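Local coordinates for thymine dioxygenase (Neurospora crassa, PDB 5C3Q), which probably acts as a thymine-7-hydroxylase, a 2-oxoglutarate-dependent non-haem iron dioxygenase that oxidises the methyl group of thymine, at residues S221-F226 / S290-C295; G46-K51 / V252-G257. All coordinates share one frame; numbering follows the deposited sequence.

Contact 1. Residues S221-F226 / S290-C295; sequences SITLLF and SIAYFC. With TDR (thymine), chain G; AKG (2-oxoglutaric acid), chain F.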
loop_
_atom_site.group_PDB
_atom_site.type_symbol
_atom_site.label_atom_id
_atom_site.label_comp_id
_atom_site.label_asym_id
_atom_site.label_seq_id
_atom_site.Cartn_x
_atom_site.Cartn_y
_atom_site.Cartn_z
ATOM N N SER A 221 6.660 -4.587 -4.528
ATOM C CA SER A 221 6.103 -5.769 -5.185
ATOM C C SER A 221 4.577 -5.707 -5.135
ATOM O O SER A 221 3.918 -5.614 -6.175
ATOM C CB SER A 221 6.619 -7.054 -4.530
ATOM O OG SER A 221 6.458 -7.016 -3.116
ATOM N N ILE A 222 4.030 -5.766 -3.922
ATOM C CA ILE A 222 2.602 -5.548 -3.692
ATOM C C ILE A 222 2.370 -4.696 -2.442
ATOM O O ILE A 222 3.264 -4.520 -1.602
ATOM C CB ILE A 222 1.796 -6.875 -3.562
ATOM C CG1 ILE A 222 2.180 -7.643 -2.294
ATOM C CG2 ILE A 222 1.978 -7.754 -4.798
ATOM C CD1 ILE A 222 1.343 -8.886 -2.045
ATOM N N THR A 223 1.160 -4.168 -2.329
ATOM C CA THR A 223 0.736 -3.474 -1.135
ATOM C C THR A 223 -0.525 -4.146 -0.633
ATOM O O THR A 223 -1.425 -4.447 -1.418
ATOM C CB THR A 223 0.461 -1.982 -1.401
ATOM O OG1 THR A 223 1.650 -1.356 -1.883
ATOM C CG2 THR A 223 -0.001 -1.265 -0.126
ATOM N N LEU A 224 -0.564 -4.408 0.670
ATOM C CA LEU A 224 -1.753 -4.931 1.321
ATOM C C LEU A 224 -2.398 -3.743 2.005
ATOM O O LEU A 224 -1.834 -3.201 2.955
ATOM C CB LEU A 224 -1.387 -6.010 2.343
ATOM C CG LEU A 224 -0.481 -7.129 1.827
ATOM C CD1 LEU A 224 -0.022 -8.018 2.971
ATOM C CD2 LEU A 224 -1.186 -7.944 0.756
ATOM N N LEU A 225 -3.555 -3.325 1.504
ATOM C CA LEU A 225 -4.251 -2.154 2.028
ATOM C C LEU A 225 -5.502 -2.558 2.789
ATOM O O LEU A 225 -6.459 -3.079 2.211
ATOM C CB LEU A 225 -4.617 -1.180 0.903
ATOM C CG LEU A 225 -5.288 0.096 1.427
ATOM C CD1 LEU A 225 -4.269 1.032 2.056
ATOM C CD2 LEU A 225 -6.042 0.802 0.320
ATOM N N PHE A 226 -5.477 -2.315 4.095
ATOM C CA PHE A 226 -6.613 -2.554 4.967
ATOM C C PHE A 226 -7.284 -1.202 5.195
ATOM O O PHE A 226 -6.657 -0.283 5.733
ATOM C CB PHE A 226 -6.144 -3.145 6.299
ATOM C CG PHE A 226 -5.324 -4.401 6.158
ATOM C CD1 PHE A 226 -3.954 -4.334 5.937
ATOM C CD2 PHE A 226 -5.917 -5.648 6.269
ATOM C CE1 PHE A 226 -3.192 -5.484 5.814
ATOM C CE2 PHE A 226 -5.162 -6.808 6.140
ATOM C CZ PHE A 226 -3.798 -6.726 5.914
ATOM N N SER A 290 -6.595 3.784 7.770
ATOM C CA SER A 290 -6.180 2.684 6.922
ATOM C C SER A 290 -4.784 2.240 7.322
ATOM O O SER A 290 -4.070 2.937 8.059
ATOM C CB SER A 290 -6.223 3.082 5.441
ATOM O OG SER A 290 -5.284 4.099 5.151
ATOM N N ILE A 291 -4.418 1.056 6.849
ATOM C CA ILE A 291 -3.097 0.511 7.060
ATOM C C ILE A 291 -2.593 0.006 5.715
ATOM O O ILE A 291 -3.207 -0.879 5.102
ATOM C CB ILE A 291 -3.113 -0.637 8.091
ATOM C CG1 ILE A 291 -3.719 -0.152 9.415
ATOM C CG2 ILE A 291 -1.702 -1.177 8.298
ATOM C CD1 ILE A 291 -3.865 -1.224 10.475
ATOM N N ALA A 292 -1.490 0.585 5.253
ATOM C CA ALA A 292 -0.826 0.130 4.041
ATOM C C ALA A 292 0.419 -0.652 4.420
ATOM O O ALA A 292 1.356 -0.103 5.011
ATOM C CB ALA A 292 -0.458 1.309 3.159
ATOM N N TYR A 293 0.428 -1.939 4.087
ATOM C CA TYR A 293 1.611 -2.757 4.269
ATOM C C TYR A 293 2.332 -2.889 2.926
ATOM O O TYR A 293 1.922 -3.660 2.047
ATOM C CB TYR A 293 1.235 -4.118 4.854
ATOM C CG TYR A 293 2.417 -4.967 5.254
ATOM C CD1 TYR A 293 2.998 -4.838 6.509
ATOM C CD2 TYR A 293 2.945 -5.907 4.379
ATOM C CE1 TYR A 293 4.077 -5.620 6.882
ATOM C CE2 TYR A 293 4.023 -6.699 4.741
ATOM C CZ TYR A 293 4.586 -6.551 5.996
ATOM O OH TYR A 293 5.658 -7.332 6.366
ATOM N N PHE A 294 3.397 -2.109 2.765
ATOM C CA PHE A 294 4.179 -2.110 1.531
ATOM C C PHE A 294 5.105 -3.315 1.525
ATOM O O PHE A 294 5.995 -3.429 2.377
ATOM C CB PHE A 294 5.016 -0.833 1.416
ATOM C CG PHE A 294 4.202 0.428 1.398
ATOM C CD1 PHE A 294 3.261 0.641 0.404
ATOM C CD2 PHE A 294 4.388 1.407 2.360
ATOM C CE1 PHE A 294 2.515 1.807 0.373
ATOM C CE2 PHE A 294 3.648 2.573 2.335
ATOM C CZ PHE A 294 2.708 2.775 1.342
ATOM N N CYS A 295 4.880 -4.221 0.580
ATOM C CA CYS A 295 5.751 -5.372 0.408
ATOM C C CYS A 295 6.808 -5.077 -0.646
ATOM O O CYS A 295 6.518 -4.472 -1.688
ATOM C CB CYS A 295 4.954 -6.603 0.010
ATOM S SG CYS A 295 3.582 -6.992 1.115
HETATM N N1 TDR G . 6.422 4.419 0.965
HETATM C C2 TDR G . 6.944 3.102 0.680
HETATM O O2 TDR G . 7.813 2.629 1.387
HETATM N N3 TDR G . 6.430 2.351 -0.442
HETATM C C4 TDR G . 5.406 2.896 -1.273
HETATM O O4 TDR G . 4.995 2.233 -2.210
HETATM C C5 TDR G . 4.870 4.238 -0.994
HETATM C CM5 TDR G . 3.800 4.863 -1.832
HETATM C C6 TDR G . 5.404 4.991 0.145
HETATM C C1 AKG F . -0.614 4.709 0.403
HETATM O O1 AKG F . 0.266 4.478 -0.467
HETATM O O2 AKG F . -0.311 4.998 1.579
HETATM C C2 AKG F . -2.037 4.651 0.031
HETATM O O5 AKG F . -2.353 4.532 -1.150
HETATM C C3 AKG F . -3.099 4.744 1.110
HETATM C C4 AKG F . -4.489 4.499 0.529
HETATM C C5 AKG F . -5.551 4.502 1.603
HETATM O O3 AKG F . -6.605 3.873 1.378
HETATM O O4 AKG F . -5.364 5.132 2.667
HETATM O O HOH W 1 4.853 -1.856 -2.264
#
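Part of the active-site wall in the double-stranded beta-helix (DSBH) fold is formed by residues 221-226 and 290-295, on neighbouring antiparallel strands. Straight hydrogen bonds pair L224 with Y293, and Y293 N to L224 O runs at 176°. A classic beta bulge ends the ladder, where S221 and I222 both face C295. S221 N donates to C295 O at 2.8 Å, and S221 OG does so weakly. T223, L225, S290, A292 and F294 line the ligand side. One face of the F294 ring lies against thymine, the two planes nearly parallel, with TDR C4 3.4 Å from the ring plane and over its centre. The edge of that ring meets T223 OG1 at CD1 (3.4 Å) and AKG O1 at CZ (3.5 Å). T223 OG1 is hydrogen-bonded to the metal ligand D218, so this second-shell hydroxyl links the metal site to the F294 ring. At the other end S290 OG donates to AKG O4 at 2.7 Å, and L225 CD2 packs 3.3 Å from AKG O3. On the reverse face L224 CD1 touches Y293 CD2 at 3.9 Å. Helices 57-71 and 147-173 pack on that face; strands 251-256 and 190-200 flank the pair.

Contact 2. Residues G46-K51 / V252-G257; sequences GFIYLK and VVVNAG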
loop_
_atom_site.group_PDB
_atom_site.type_symbol
_atom_site.label_atom_id
_atom_site.label_comp_id
_atom_site.label_asym_id
_atom_site.label_seq_id
_atom_site.Cartn_x
_atom_site.Cartn_y
_atom_site.Cartn_z
ATOM N N GLY A 46 -4.460 -4.270 -12.004
ATOM C CA GLY A 46 -3.359 -3.998 -11.085
ATOM C C GLY A 46 -3.777 -4.070 -9.629
ATOM O O GLY A 46 -2.941 -3.920 -8.737
ATOM N N PHE A 47 -5.069 -4.322 -9.404
ATOM C CA PHE A 47 -5.703 -4.322 -8.089
ATOM C C PHE A 47 -6.604 -5.549 -7.973
ATOM O O PHE A 47 -7.252 -5.934 -8.951
ATOM C CB PHE A 47 -6.591 -3.080 -7.937
ATOM C CG PHE A 47 -5.910 -1.903 -7.301
ATOM C CD1 PHE A 47 -5.005 -1.131 -8.019
ATOM C CD2 PHE A 47 -6.198 -1.547 -5.997
ATOM C CE1 PHE A 47 -4.381 -0.039 -7.431
ATOM C CE2 PHE A 47 -5.578 -0.455 -5.403
ATOM C CZ PHE A 47 -4.673 0.300 -6.125
ATOM N N ILE A 48 -6.638 -6.160 -6.786
ATOM C CA ILE A 48 -7.650 -7.165 -6.437
ATOM C C ILE A 48 -8.152 -6.925 -5.005
ATOM O O ILE A 48 -7.515 -6.201 -4.232
ATOM C CB ILE A 48 -7.107 -8.608 -6.564
ATOM C CG1 ILE A 48 -5.975 -8.860 -5.556
ATOM C CG2 ILE A 48 -6.621 -8.867 -7.988
ATOM C CD1 ILE A 48 -5.466 -10.287 -5.541
ATOM N N TYR A 49 -9.305 -7.503 -4.672
ATOM C CA TYR A 49 -9.752 -7.607 -3.279
ATOM C C TYR A 49 -9.644 -9.072 -2.888
ATOM O O TYR A 49 -10.084 -9.947 -3.643
ATOM C CB TYR A 49 -11.214 -7.200 -3.107
ATOM C CG TYR A 49 -11.544 -5.721 -3.081
ATOM C CD1 TYR A 49 -11.042 -4.845 -4.036
ATOM C CD2 TYR A 49 -12.439 -5.215 -2.136
ATOM C CE1 TYR A 49 -11.391 -3.502 -4.029
ATOM C CE2 TYR A 49 -12.794 -3.877 -2.118
ATOM C CZ TYR A 49 -12.271 -3.024 -3.065
ATOM O OH TYR A 49 -12.625 -1.692 -3.048
ATOM N N LEU A 50 -9.082 -9.334 -1.714
ATOM C CA LEU A 50 -9.060 -10.677 -1.154
ATOM C C LEU A 50 -9.952 -10.753 0.068
ATOM O O LEU A 50 -9.918 -9.868 0.919
ATOM C CB LEU A 50 -7.640 -11.079 -0.758
ATOM C CG LEU A 50 -6.620 -11.215 -1.885
ATOM C CD1 LEU A 50 -5.275 -11.605 -1.298
ATOM C CD2 LEU A 50 -7.074 -12.233 -2.925
ATOM N N LYS A 51 -10.744 -11.819 0.144
ATOM C CA LYS A 51 -11.520 -12.150 1.337
ATOM C C LYS A 51 -11.019 -13.478 1.902
ATOM O O LYS A 51 -10.296 -14.216 1.225
ATOM C CB LYS A 51 -13.024 -12.220 1.023
ATOM C CG LYS A 51 -13.422 -13.246 -0.031
ATOM C CD LYS A 51 -14.865 -13.067 -0.488
ATOM C CE LYS A 51 -15.862 -13.681 0.479
ATOM N NZ LYS A 51 -17.263 -13.395 0.052
ATOM N N VAL A 252 -9.121 -7.311 2.096
ATOM C CA VAL A 252 -7.899 -6.537 1.949
ATOM C C VAL A 252 -7.773 -6.195 0.474
ATOM O O VAL A 252 -7.970 -7.052 -0.394
ATOM C CB VAL A 252 -6.642 -7.279 2.478
ATOM C CG1 VAL A 252 -6.457 -8.639 1.821
ATOM C CG2 VAL A 252 -5.393 -6.425 2.293
ATOM N N VAL A 253 -7.482 -4.929 0.197
ATOM C CA VAL A 253 -7.249 -4.486 -1.157
ATOM C C VAL A 253 -5.763 -4.696 -1.428
ATOM O O VAL A 253 -4.914 -4.219 -0.671
ATOM C CB VAL A 253 -7.657 -3.013 -1.344
ATOM C CG1 VAL A 253 -7.382 -2.551 -2.764
ATOM C CG2 VAL A 253 -9.132 -2.829 -1.011
ATOM N N VAL A 254 -5.458 -5.434 -2.492
ATOM C CA VAL A 254 -4.077 -5.732 -2.848
ATOM C C VAL A 254 -3.768 -5.171 -4.222
ATOM O O VAL A 254 -4.500 -5.417 -5.186
ATOM C CB VAL A 254 -3.791 -7.246 -2.844
ATOM C CG1 VAL A 254 -2.306 -7.501 -3.052
ATOM C CG2 VAL A 254 -4.256 -7.885 -1.543
ATOM N N ASN A 255 -2.688 -4.402 -4.307
ATOM C CA ASN A 255 -2.253 -3.856 -5.585
ATOM C C ASN A 255 -0.772 -4.073 -5.829
ATOM O O ASN A 255 0.035 -4.048 -4.899
ATOM C CB ASN A 255 -2.593 -2.368 -5.679
ATOM C CG ASN A 255 -1.822 -1.524 -4.688
ATOM O OD1 ASN A 255 -2.146 -1.498 -3.503
ATOM N ND2 ASN A 255 -0.808 -0.812 -5.170
ATOM N N ALA A 256 -0.419 -4.275 -7.091
ATOM C CA ALA A 256 0.973 -4.427 -7.478
ATOM C C ALA A 256 1.652 -3.064 -7.481
ATOM O O ALA A 256 1.030 -2.064 -7.809
ATOM C CB ALA A 256 1.072 -5.069 -8.848
ATOM N N GLY A 257 2.925 -3.034 -7.096
ATOM C CA GLY A 257 3.726 -1.821 -7.148
ATOM C C GLY A 257 4.632 -1.758 -8.372
ATOM O O GLY A 257 4.701 -2.695 -9.167
HETATM O O HOH W 2 -1.507 -1.433 -8.757
#
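Strand 47-51, from the N-terminal region, joins the large sheet of the DSBH fold by pairing antiparallel with strand 251-256. Backbone hydrogen bonds join I48 and V254 in both directions, and likewise L50 and V252; V254 N to I48 O runs at 171°. A256 N donates to G46 O, nearly along the C=O axis. G46 has positive phi where helix 28-44 gives way to the strand. CH-pi contacts dominate one face. N255 CB sits over the centre of the F47 ring, 3.3 Å above its plane, and the amide lies only 15° from parallel to it. V253 CG2 likewise lies over the Y49 ring, while V253 CG1 meets the F47 edge at CD2 (3.6 Å). N255 ND2 is hydrogen-bonded to D218, and the F47 ring also meets the metal ligand H273 edge-to-face. An alanine in place of F47 would remove the ring and would probably loosen the packing on N255 and H273. Aliphatic contacts fill the other face, where I48 and V254 also meet helix 28-44: I48 CG1 on V254 CB (3.8 Å) and L50 CD1 on V254 CG2 (3.9 Å). Water 2 bridges G46 O (2.9 Å) and A256 O (2.8 Å), donating to both.

Contacts 1 and 2 are both buried and belong to one sheet. Strands 222-227 and 251-256 are neighbours in it, so the two pairs form a continuous run of four strands. T223 N lies 2.8 Å from N255 O and L225 N 2.7 Å from V253 O, both probable hydrogen bonds. Contact 1 is near the centre of the chain and meets the ligands directly, with polar groups and an aromatic face. Contact 2 lies farther out. Its packing is aliphatic and CH-pi, and it ties the N-terminal region to the catalytic core. The two contacts converge on D218 OD2, which is hydrogen-bonded to a side chain of each.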